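PDB 5U1T: separin from Saccharomyces cerevisiae, which cleaves the SCC1 subunit of cohesin as a caspase-like cysteine protease at the onset of anaphase, letting chromosomes segregate, and is held inactive by securin beforehand. Local coordinates for residues N1392-L1395 against S1396-Y1400; L1082-K1085 against V1086-I1090; S60-S64 against H65-G69; L465-T469 against L470-F474. All blocks are in the same frame, centred on the assembly; numbering follows the deposited sequence.

Contact 1: residues N1392-L1395 against S1396-Y1400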
loop_
_atom_site.group_PDB
_atom_site.type_symbol
_atom_site.label_atom_id
_atom_site.label_comp_id
_atom_site.label_asym_id
_atom_site.label_seq_id
_atom_site.Cartn_x
_atom_site.Cartn_y
_atom_site.Cartn_z
ATOM N N ASN A 1392 44.441 -6.436 -13.325
ATOM C CA ASN A 1392 44.662 -6.943 -14.679
ATOM C C ASN A 1392 44.073 -6.058 -15.757
ATOM O O ASN A 1392 44.555 -6.061 -16.880
ATOM C CB ASN A 1392 44.119 -8.360 -14.850
ATOM C CG ASN A 1392 44.336 -8.890 -16.265
ATOM O OD1 ASN A 1392 45.467 -9.171 -16.665
ATOM N ND2 ASN A 1392 43.254 -9.001 -17.035
ATOM N N LYS A 1393 43.034 -5.293 -15.442
ATOM C CA LYS A 1393 42.514 -4.382 -16.457
ATOM C C LYS A 1393 43.420 -3.147 -16.541
ATOM O O LYS A 1393 43.678 -2.639 -17.635
ATOM C CB LYS A 1393 41.055 -3.996 -16.180
ATOM C CG LYS A 1393 40.069 -5.182 -16.278
ATOM C CD LYS A 1393 40.219 -6.011 -17.590
ATOM C CE LYS A 1393 39.532 -7.391 -17.452
ATOM N NZ LYS A 1393 40.070 -8.184 -16.265
ATOM N N LEU A 1394 43.915 -2.681 -15.394
ATOM C CA LEU A 1394 44.858 -1.572 -15.379
ATOM C C LEU A 1394 46.109 -1.937 -16.174
ATOM O O LEU A 1394 46.613 -1.129 -16.960
ATOM C CB LEU A 1394 45.236 -1.194 -13.951
ATOM C CG LEU A 1394 44.488 -0.011 -13.349
ATOM C CD1 LEU A 1394 45.121 0.391 -12.032
ATOM C CD2 LEU A 1394 44.478 1.151 -14.313
ATOM N N LEU A 1395 46.606 -3.155 -15.978
ATOM C CA LEU A 1395 47.781 -3.597 -16.717
ATOM C C LEU A 1395 47.445 -3.814 -18.202
ATOM O O LEU A 1395 48.243 -3.475 -19.079
ATOM C CB LEU A 1395 48.379 -4.871 -16.102
ATOM C CG LEU A 1395 48.965 -4.810 -14.681
ATOM C CD1 LEU A 1395 49.615 -6.123 -14.300
ATOM C CD2 LEU A 1395 49.944 -3.682 -14.506
ATOM N N SER A 1396 46.273 -4.362 -18.499
ATOM C CA SER A 1396 45.855 -4.473 -19.900
ATOM C C SER A 1396 45.746 -3.097 -20.567
ATOM O O SER A 1396 46.048 -2.951 -21.744
ATOM C CB SER A 1396 44.520 -5.213 -20.021
ATOM O OG SER A 1396 44.731 -6.608 -20.174
ATOM N N ARG A 1397 45.335 -2.093 -19.802
ATOM C CA ARG A 1397 45.184 -0.740 -20.318
ATOM C C ARG A 1397 46.511 -0.160 -20.784
ATOM O O ARG A 1397 46.540 0.692 -21.676
ATOM C CB ARG A 1397 44.561 0.165 -19.249
ATOM C CG ARG A 1397 44.186 1.567 -19.708
ATOM C CD ARG A 1397 43.538 2.345 -18.567
ATOM N NE ARG A 1397 43.662 3.787 -18.758
ATOM C CZ ARG A 1397 43.134 4.698 -17.945
ATOM N NH1 ARG A 1397 43.300 6.000 -18.198
ATOM N NH2 ARG A 1397 42.445 4.301 -16.878
ATOM N N PHE A 1398 47.611 -0.622 -20.194
ATOM C CA PHE A 1398 48.931 -0.087 -20.541
ATOM C C PHE A 1398 49.899 -1.205 -20.972
ATOM O O PHE A 1398 51.076 -1.217 -20.587
ATOM C CB PHE A 1398 49.512 0.712 -19.357
ATOM C CG PHE A 1398 48.640 1.865 -18.898
ATOM C CD1 PHE A 1398 48.677 3.089 -19.551
ATOM C CD2 PHE A 1398 47.789 1.721 -17.809
ATOM C CE1 PHE A 1398 47.882 4.150 -19.130
ATOM C CE2 PHE A 1398 46.989 2.773 -17.381
ATOM C CZ PHE A 1398 47.036 3.991 -18.047
ATOM N N HIS A 1399 49.368 -2.159 -21.708
ATOM C CA HIS A 1399 50.150 -3.219 -22.297
ATOM C C HIS A 1399 51.235 -3.745 -21.399
ATOM O O HIS A 1399 52.323 -4.005 -21.841
ATOM C CB HIS A 1399 50.738 -2.733 -23.599
ATOM C CG HIS A 1399 49.731 -2.145 -24.517
ATOM N ND1 HIS A 1399 49.492 -0.797 -24.579
ATOM C CD2 HIS A 1399 48.901 -2.721 -25.408
ATOM C CE1 HIS A 1399 48.559 -0.564 -25.478
ATOM N NE2 HIS A 1399 48.183 -1.716 -25.995
ATOM N N TYR A 1400 50.927 -3.880 -20.128
ATOM C CA TYR A 1400 51.753 -4.637 -19.216
ATOM C C TYR A 1400 53.152 -4.080 -19.142
ATOM O O TYR A 1400 54.120 -4.794 -19.236
ATOM C CB TYR A 1400 51.772 -6.097 -19.607
ATOM C CG TYR A 1400 50.439 -6.743 -19.455
ATOM C CD1 TYR A 1400 49.917 -6.992 -18.217
ATOM C CD2 TYR A 1400 49.688 -7.088 -20.549
ATOM C CE1 TYR A 1400 48.686 -7.575 -18.072
ATOM C CE2 TYR A 1400 48.453 -7.673 -20.406
ATOM C CZ TYR A 1400 47.970 -7.907 -19.160
ATOM O OH TYR A 1400 46.764 -8.483 -19.006
#
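Leu1395 and Tyr1400 meet where helix 1388-1397 of the C50 protease region ends in a Schellman motif. The six-to-one bond runs from Tyr1400 N to Leu1395 O (2.9 Å), His1399 takes a left-handed conformation, and the companion bond from His1399 N to Ser1396 O is weak. Leu1395 O also accepts from Phe1398 N at 3.1 Å, the two donors arriving from opposite faces of the carbonyl plane.

The close-packed part lies under the tyrosine. With CG anti to its carbonyl carbon (chi1 -66°), its ring carries Leu1395 O over the centre of one face, 3.9 Å above the plane, and Leu1395 CB sits 3.4 Å from Tyr1400 CE1, the two side chains crossing at about a right angle. Leu1395 also touches Leu1125, Leu1130 and Leu1590, whereas Lys1393 and His1399 are on the solvent side. Replacing Tyr1400 with alanine would probably uncover Leu1395 and leave the Ser1396 hydroxyl without its phenolic partner. Leu1394 and Phe1398 both rest on Pro1523, and the leucine CD2 comes 4.3 Å from the ring atom CE2 of Phe1398. At the far end of the tyrosine, Ser1396 OG donates to Tyr1400 OH over 3.0 Å.

Contact 2: residues L1082-K1085 against V1086-I1090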
loop_
_atom_site.group_PDB
_atom_site.type_symbol
_atom_site.label_atom_id
_atom_site.label_comp_id
_atom_site.label_asym_id
_atom_site.label_seq_id
_atom_site.Cartn_x
_atom_site.Cartn_y
_atom_site.Cartn_z
ATOM N N LEU A 1082 32.075 -3.422 -9.026
ATOM C CA LEU A 1082 31.411 -3.425 -10.309
ATOM C C LEU A 1082 29.962 -2.972 -10.149
ATOM O O LEU A 1082 29.449 -2.204 -10.962
ATOM C CB LEU A 1082 31.472 -4.806 -10.942
ATOM C CG LEU A 1082 30.798 -4.891 -12.305
ATOM C CD1 LEU A 1082 31.655 -4.285 -13.416
ATOM C CD2 LEU A 1082 30.463 -6.326 -12.597
ATOM N N PHE A 1083 29.306 -3.445 -9.100
ATOM C CA PHE A 1083 27.933 -3.031 -8.841
ATOM C C PHE A 1083 27.883 -1.530 -8.635
ATOM O O PHE A 1083 26.993 -0.859 -9.146
ATOM C CB PHE A 1083 27.352 -3.762 -7.631
ATOM C CG PHE A 1083 26.658 -5.035 -7.988
ATOM C CD1 PHE A 1083 25.759 -5.070 -9.046
ATOM C CD2 PHE A 1083 26.911 -6.200 -7.293
ATOM C CE1 PHE A 1083 25.119 -6.241 -9.391
ATOM C CE2 PHE A 1083 26.269 -7.373 -7.635
ATOM C CZ PHE A 1083 25.372 -7.391 -8.687
ATOM N N ASP A 1084 28.864 -1.014 -7.901
ATOM C CA ASP A 1084 28.969 0.414 -7.673
ATOM C C ASP A 1084 29.069 1.155 -8.992
ATOM O O ASP A 1084 28.336 2.113 -9.221
ATOM C CB ASP A 1084 30.178 0.750 -6.808
ATOM C CG ASP A 1084 30.220 2.210 -6.430
ATOM O OD1 ASP A 1084 30.642 3.039 -7.259
ATOM O OD2 ASP A 1084 29.808 2.545 -5.306
ATOM N N LYS A 1085 29.981 0.706 -9.855
ATOM C CA LYS A 1085 30.189 1.351 -11.148
ATOM C C LYS A 1085 28.913 1.289 -12.004
ATOM O O LYS A 1085 28.417 2.327 -12.457
ATOM C CB LYS A 1085 31.373 0.709 -11.876
ATOM C CG LYS A 1085 31.701 1.287 -13.249
ATOM C CD LYS A 1085 32.397 2.633 -13.189
ATOM C CE LYS A 1085 32.829 3.065 -14.595
ATOM N NZ LYS A 1085 33.453 4.424 -14.676
ATOM N N VAL A 1086 28.367 0.089 -12.200
ATOM C CA VAL A 1086 27.194 -0.090 -13.060
ATOM C C VAL A 1086 25.975 0.714 -12.593
ATOM O O VAL A 1086 25.381 1.459 -13.378
ATOM C CB VAL A 1086 26.795 -1.573 -13.165
ATOM C CG1 VAL A 1086 25.437 -1.708 -13.830
ATOM C CG2 VAL A 1086 27.850 -2.348 -13.938
ATOM N N LEU A 1087 25.621 0.571 -11.317
ATOM C CA LEU A 1087 24.479 1.272 -10.744
ATOM C C LEU A 1087 24.609 2.790 -10.832
ATOM O O LEU A 1087 23.610 3.510 -10.738
ATOM C CB LEU A 1087 24.272 0.854 -9.287
ATOM C CG LEU A 1087 23.447 -0.422 -9.082
ATOM C CD1 LEU A 1087 23.412 -0.816 -7.623
ATOM C CD2 LEU A 1087 22.022 -0.256 -9.606
ATOM N N ASN A 1088 25.795 3.281 -11.112
ATOM C CA ASN A 1088 26.034 4.711 -11.091
ATOM C C ASN A 1088 26.012 5.304 -12.491
ATOM O O ASN A 1088 25.801 6.479 -12.665
ATOM C CB ASN A 1088 27.367 5.002 -10.425
ATOM C CG ASN A 1088 27.258 6.006 -9.308
ATOM O OD1 ASN A 1088 27.032 7.172 -9.542
ATOM N ND2 ASN A 1088 27.439 5.556 -8.088
ATOM N N ASN A 1089 26.233 4.480 -13.497
ATOM C CA ASN A 1089 26.158 4.935 -14.873
ATOM C C ASN A 1089 24.794 4.603 -15.492
ATOM O O ASN A 1089 24.601 4.729 -16.705
ATOM C CB ASN A 1089 27.296 4.329 -15.687
ATOM C CG ASN A 1089 28.668 4.884 -15.285
ATOM O OD1 ASN A 1089 29.362 4.329 -14.419
ATOM N ND2 ASN A 1089 29.068 5.976 -15.924
ATOM N N ILE A 1090 23.852 4.197 -14.640
ATOM C CA ILE A 1090 22.468 3.968 -15.042
ATOM C C ILE A 1090 21.785 5.236 -15.554
ATOM O O ILE A 1090 21.731 6.242 -14.848
ATOM C CB ILE A 1090 21.615 3.430 -13.869
ATOM C CG1 ILE A 1090 22.085 2.040 -13.437
ATOM C CG2 ILE A 1090 20.142 3.401 -14.254
ATOM C CD1 ILE A 1090 21.036 1.261 -12.634
#
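Leu1082 and Val1086 stand one turn apart near the C-terminal end of helix 1075-1088, with Leu1082 CG 4.2 Å from Val1086 CG2. Beneath them an ordinary alpha-helical bond, Val1086 N to Leu1082 O, is almost straight at 178°, and Leu1087 N repeats the pattern on Phe1083 O at 2.9 Å. One step on, the regular spacing tightens. Lys1085 O receives Asn1088 N at 3.1 Å, an i to i+3 bond coming from above the carbonyl plane, as well as Asn1089 N at 3.2 Å, which lies nearly in line with the carbonyl. Asn1089 N in turn has a second acceptor in Val1086 O.

Alongside this last turn, Asp1084 and Asn1088 point the same way, their carboxylate and amide planes 31° apart.

Further out, the flanks are set by neighbouring helices: Val1086 and Leu1087 lean on Ile757 of helix 756-775, and Leu1082 on Glu1114 and Arg1117 of helix 1111-1127. The lysine reaches the backbone of Lys1484 and Leu1519. Were Lys1085 a methionine, the carbonyl oxygens of those two residues would probably lose the ammonium group that bonds to both. Its path there starts with CG anti to the backbone N, which brings Lys1085 CG to 3.7 Å from Val1086 N; a bend at chi2 (75°) then turns CD, and the chain beyond it runs extended to NZ.

Contact 3: residues S60-S64 against H65-G69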
loop_
_atom_site.group_PDB
_atom_site.type_symbol
_atom_site.label_atom_id
_atom_site.label_comp_id
_atom_site.label_asym_id
_atom_site.label_seq_id
_atom_site.Cartn_x
_atom_site.Cartn_y
_atom_site.Cartn_z
ATOM N N SER A 60 -45.047 12.498 16.173
ATOM C CA SER A 60 -43.806 13.098 15.698
ATOM C C SER A 60 -42.589 12.251 15.949
ATOM O O SER A 60 -41.729 12.112 15.084
ATOM C CB SER A 60 -43.580 14.433 16.361
ATOM O OG SER A 60 -44.388 15.397 15.750
ATOM N N LEU A 61 -42.509 11.721 17.159
ATOM C CA LEU A 61 -41.391 10.873 17.538
ATOM C C LEU A 61 -41.357 9.617 16.694
ATOM O O LEU A 61 -40.318 9.257 16.150
ATOM C CB LEU A 61 -41.455 10.489 19.014
ATOM C CG LEU A 61 -40.234 9.630 19.335
ATOM C CD1 LEU A 61 -39.373 10.267 20.409
ATOM C CD2 LEU A 61 -40.631 8.196 19.732
ATOM N N LEU A 62 -42.503 8.960 16.595
ATOM C CA LEU A 62 -42.629 7.692 15.909
ATOM C C LEU A 62 -42.252 7.822 14.447
ATOM O O LEU A 62 -41.652 6.926 13.858
ATOM C CB LEU A 62 -44.057 7.167 16.055
ATOM C CG LEU A 62 -44.284 6.626 17.460
ATOM C CD1 LEU A 62 -45.717 6.181 17.627
ATOM C CD2 LEU A 62 -43.319 5.490 17.721
ATOM N N LYS A 63 -42.623 8.953 13.875
ATOM C CA LYS A 63 -42.352 9.247 12.492
ATOM C C LYS A 63 -40.873 9.492 12.339
ATOM O O LYS A 63 -40.257 9.081 11.353
ATOM C CB LYS A 63 -43.143 10.475 12.050
ATOM C CG LYS A 63 -43.107 10.735 10.583
ATOM C CD LYS A 63 -44.315 11.538 10.166
ATOM C CE LYS A 63 -44.217 13.001 10.613
ATOM N NZ LYS A 63 -43.392 13.824 9.679
ATOM N N SER A 64 -40.296 10.167 13.324
ATOM C CA SER A 64 -38.916 10.567 13.209
ATOM C C SER A 64 -37.976 9.380 13.356
ATOM O O SER A 64 -36.898 9.376 12.765
ATOM C CB SER A 64 -38.579 11.616 14.240
ATOM O OG SER A 64 -37.278 12.098 14.009
ATOM N N HIS A 65 -38.381 8.379 14.136
ATOM C CA HIS A 65 -37.515 7.240 14.402
ATOM C C HIS A 65 -37.912 6.035 13.577
ATOM O O HIS A 65 -37.598 4.918 13.939
ATOM C CB HIS A 65 -37.543 6.870 15.889
ATOM C CG HIS A 65 -37.088 7.974 16.794
ATOM N ND1 HIS A 65 -37.008 7.824 18.163
ATOM C CD2 HIS A 65 -36.685 9.241 16.530
ATOM C CE1 HIS A 65 -36.580 8.957 18.702
ATOM N NE2 HIS A 65 -36.368 9.827 17.729
ATOM N N HIS A 66 -38.652 6.286 12.498
ATOM C CA HIS A 66 -39.158 5.248 11.586
ATOM C C HIS A 66 -39.922 4.070 12.236
ATOM O O HIS A 66 -40.021 3.001 11.655
ATOM C CB HIS A 66 -37.984 4.708 10.749
ATOM C CG HIS A 66 -37.518 5.659 9.689
ATOM N ND1 HIS A 66 -37.215 5.256 8.406
ATOM C CD2 HIS A 66 -37.344 6.999 9.714
ATOM C CE1 HIS A 66 -36.868 6.310 7.688
ATOM N NE2 HIS A 66 -36.941 7.377 8.461
ATOM N N MET A 67 -40.480 4.273 13.421
ATOM C CA MET A 67 -41.191 3.217 14.134
ATOM C C MET A 67 -42.667 3.131 13.703
ATOM O O MET A 67 -43.569 3.559 14.438
ATOM C CB MET A 67 -41.098 3.472 15.636
ATOM C CG MET A 67 -39.742 3.229 16.214
ATOM S SD MET A 67 -39.370 1.468 16.078
ATOM C CE MET A 67 -39.958 0.874 17.659
ATOM N N TRP A 68 -42.922 2.593 12.516
ATOM C CA TRP A 68 -44.217 2.797 11.866
ATOM C C TRP A 68 -45.369 2.047 12.527
ATOM O O TRP A 68 -46.519 2.472 12.454
ATOM C CB TRP A 68 -44.151 2.389 10.396
ATOM C CG TRP A 68 -42.863 2.757 9.638
ATOM C CD1 TRP A 68 -41.993 1.891 9.023
ATOM C CD2 TRP A 68 -42.350 4.077 9.382
ATOM N NE1 TRP A 68 -40.981 2.585 8.414
ATOM C CE2 TRP A 68 -41.164 3.923 8.627
ATOM C CE3 TRP A 68 -42.761 5.361 9.732
ATOM C CZ2 TRP A 68 -40.401 5.015 8.205
ATOM C CZ3 TRP A 68 -41.993 6.444 9.323
ATOM C CH2 TRP A 68 -40.828 6.264 8.567
ATOM N N GLY A 69 -45.059 0.925 13.161
ATOM C CA GLY A 69 -46.061 0.036 13.705
ATOM C C GLY A 69 -46.660 0.613 14.953
ATOM O O GLY A 69 -47.789 0.289 15.304
#
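Leu61 lies across one face of the His65 imidazole, a CH-pi contact in which Leu61 CG stands 4.0 Å from the ring centroid and only 21° off its normal. The leucine reaches the ring because its CG is anti to the backbone N (chi1 -179°), and the branch ends then spread over the imidazole, Leu61 CD1 coming 3.5 Å from His65 CE1. The ring is fixed in its rotation by His65 ND1, bonded to Leu550 O, and it also stacks with His551.

A second pair follows on. Leu62 and Met67 cross at a slant, with Leu62 CD2 3.7 Å from Met67 CB. The backbone that brings them together has the form of a Schellman motif: Met67 N bonds to Leu62 O at 2.9 Å, in the carbonyl plane, His66 is left-handed, and the inner bond from His66 N to Lys63 O is weak. Met67 is then the centre of an inverse gamma turn.

Beyond it, the Trp68 ring comes back to the helix end, its CZ3 lying 3.8 Å from Lys63 O, while its CZ2 edges over one face of His66. His66 NE2 is bonded to Ser500 OG and Trp68 NE1 to Asn467 O. The chain thus turns from helix 48-64 into helix 69-87, which Leu62 touches at Ile71 and Thr74, while His65 and His66 lean on helix 501-509.

Contact 4: residues L465-T469 against L470-F474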
loop_
_atom_site.group_PDB
_atom_site.type_symbol
_atom_site.label_atom_id
_atom_site.label_comp_id
_atom_site.label_asym_id
_atom_site.label_seq_id
_atom_site.Cartn_x
_atom_site.Cartn_y
_atom_site.Cartn_z
ATOM N N LEU A 465 -42.528 4.872 2.557
ATOM C CA LEU A 465 -43.603 3.891 2.398
ATOM C C LEU A 465 -43.672 2.858 3.518
ATOM O O LEU A 465 -43.925 1.687 3.260
ATOM C CB LEU A 465 -43.472 3.167 1.062
ATOM C CG LEU A 465 -43.775 3.967 -0.206
ATOM C CD1 LEU A 465 -43.578 3.092 -1.432
ATOM C CD2 LEU A 465 -45.207 4.545 -0.200
ATOM N N ARG A 466 -43.466 3.310 4.753
ATOM C CA ARG A 466 -43.484 2.453 5.942
ATOM C C ARG A 466 -42.507 1.274 5.847
ATOM O O ARG A 466 -42.791 0.165 6.308
ATOM C CB ARG A 466 -44.898 1.929 6.216
ATOM C CG ARG A 466 -45.860 2.978 6.744
ATOM C CD ARG A 466 -47.217 2.388 7.044
ATOM N NE ARG A 466 -47.174 1.398 8.116
ATOM C CZ ARG A 466 -47.510 1.630 9.383
ATOM N NH1 ARG A 466 -47.917 2.828 9.769
ATOM N NH2 ARG A 466 -47.437 0.655 10.273
ATOM N N ASN A 467 -41.351 1.533 5.249
ATOM C CA ASN A 467 -40.319 0.533 5.109
ATOM C C ASN A 467 -39.466 0.465 6.371
ATOM O O ASN A 467 -38.958 1.476 6.846
ATOM C CB ASN A 467 -39.454 0.839 3.894
ATOM C CG ASN A 467 -38.486 -0.272 3.581
ATOM O OD1 ASN A 467 -37.540 -0.517 4.330
ATOM N ND2 ASN A 467 -38.711 -0.947 2.462
ATOM N N ASP A 468 -39.304 -0.727 6.923
ATOM C CA ASP A 468 -38.650 -0.833 8.222
ATOM C C ASP A 468 -37.272 -1.500 8.149
ATOM O O ASP A 468 -36.882 -2.239 9.053
ATOM C CB ASP A 468 -39.549 -1.598 9.195
ATOM C CG ASP A 468 -39.992 -2.923 8.638
ATOM O OD1 ASP A 468 -39.395 -3.357 7.624
ATOM O OD2 ASP A 468 -40.941 -3.529 9.199
ATOM N N THR A 469 -36.551 -1.227 7.068
ATOM C CA THR A 469 -35.197 -1.744 6.903
ATOM C C THR A 469 -34.191 -0.599 6.855
ATOM O O THR A 469 -34.466 0.435 6.274
ATOM C CB THR A 469 -35.064 -2.586 5.614
ATOM O OG1 THR A 469 -35.103 -1.719 4.467
ATOM C CG2 THR A 469 -36.180 -3.610 5.527
ATOM N N LEU A 470 -33.034 -0.787 7.480
ATOM C CA LEU A 470 -31.927 0.152 7.319
ATOM C C LEU A 470 -31.449 0.170 5.865
ATOM O O LEU A 470 -31.087 1.217 5.345
ATOM C CB LEU A 470 -30.776 -0.210 8.252
ATOM C CG LEU A 470 -29.598 0.757 8.339
ATOM C CD1 LEU A 470 -29.990 1.999 9.095
ATOM C CD2 LEU A 470 -28.393 0.086 8.991
ATOM N N SER A 471 -31.460 -0.986 5.207
ATOM C CA SER A 471 -31.009 -1.064 3.821
ATOM C C SER A 471 -31.800 -0.144 2.902
ATOM O O SER A 471 -31.205 0.555 2.089
ATOM C CB SER A 471 -31.066 -2.506 3.294
ATOM O OG SER A 471 -32.221 -3.210 3.735
ATOM N N PHE A 472 -33.105 -0.083 3.055
ATOM C CA PHE A 472 -33.878 0.777 2.191
ATOM C C PHE A 472 -33.631 2.256 2.400
ATOM O O PHE A 472 -33.523 2.998 1.462
ATOM C CB PHE A 472 -35.368 0.504 2.301
ATOM C CG PHE A 472 -36.184 1.464 1.512
ATOM C CD1 PHE A 472 -36.333 1.301 0.169
ATOM C CD2 PHE A 472 -36.733 2.561 2.103
ATOM C CE1 PHE A 472 -37.038 2.202 -0.576
ATOM C CE2 PHE A 472 -37.436 3.466 1.369
ATOM C CZ PHE A 472 -37.592 3.286 0.028
ATOM N N VAL A 473 -33.521 2.683 3.640
ATOM C CA VAL A 473 -33.334 4.082 3.927
ATOM C C VAL A 473 -31.960 4.580 3.558
ATOM O O VAL A 473 -31.790 5.734 3.283
ATOM C CB VAL A 473 -33.685 4.418 5.375
ATOM C CG1 VAL A 473 -32.898 3.568 6.324
ATOM C CG2 VAL A 473 -33.424 5.869 5.652
ATOM N N PHE A 474 -30.980 3.706 3.561
ATOM C CA PHE A 474 -29.655 4.087 3.168
ATOM C C PHE A 474 -29.610 4.210 1.672
ATOM O O PHE A 474 -29.080 5.134 1.124
ATOM C CB PHE A 474 -28.671 3.041 3.622
ATOM C CG PHE A 474 -27.713 3.549 4.611
ATOM C CD1 PHE A 474 -26.637 4.281 4.212
ATOM C CD2 PHE A 474 -27.922 3.343 5.930
ATOM C CE1 PHE A 474 -25.759 4.779 5.120
ATOM C CE2 PHE A 474 -27.053 3.836 6.851
ATOM C CZ PHE A 474 -25.966 4.557 6.445
#
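Thr469 is extended and Leu470 already helical, so the chain turns abruptly into helix 470-485, and Phe472 N reaches back to Thr469 OG1 at 2.9 Å with an N-H...O angle of 152°. The threonine hydroxyl sits between its own backbone N and carbonyl carbon (chi1 72°), which aims the oxygen at the first turn of the helix. It has work on its other side too: Thr469 OG1 donates its proton to Asn467 OD1 over 2.7 Å, in the plane of the amide and on a lone pair.

That amide oxygen accepts a second time, from Thr469 N at 3.0 Å. An Asx turn at Asn467 here leads into a threonine N-cap at Thr469. The asparagine is therefore a second-shell residue, holding the hydroxyl in place for its capping bond and likely polarising it as well.

Phe472 lies beside this network. Its ring and the Asn467 amide are inclined by 26°, with Asn467 CG 3.5 Å from Phe472 CG, and the Phe472 side chain also touches Met464. On the next step of the helix, Val473 CG1 packs 3.5 Å from Thr469 O, and the Val473 side chain also meets Ile502 of helix 501-509. Other bonds pin the bend from outside: Leu470 N bonds to Tyr556 OH, and Lys555 NZ donates to Asp468 O. Leu470 lies against Ile528 of helix 523-533.

From the N terminus the order is contact 3, contact 4, contact 2, contact 1. Each is a local turn, so none closes a long loop, and none nests in or crosses another. Contact 3 ends helix 48-64 and contact 4 starts helix 470-485; though some 400 residues apart, their centres are only 12 Å from each other, and the bond from Trp68 NE1 to Asn467 O joins these two parts of the helical region. Contacts 2 and 1 lie on the opposite side of the chain's centre, about 21 Å apart between centres. They do not touch, but Leu1082 and Lys1393 both lean on Arg1117 of helix 1111-1127, so that one helix touches both.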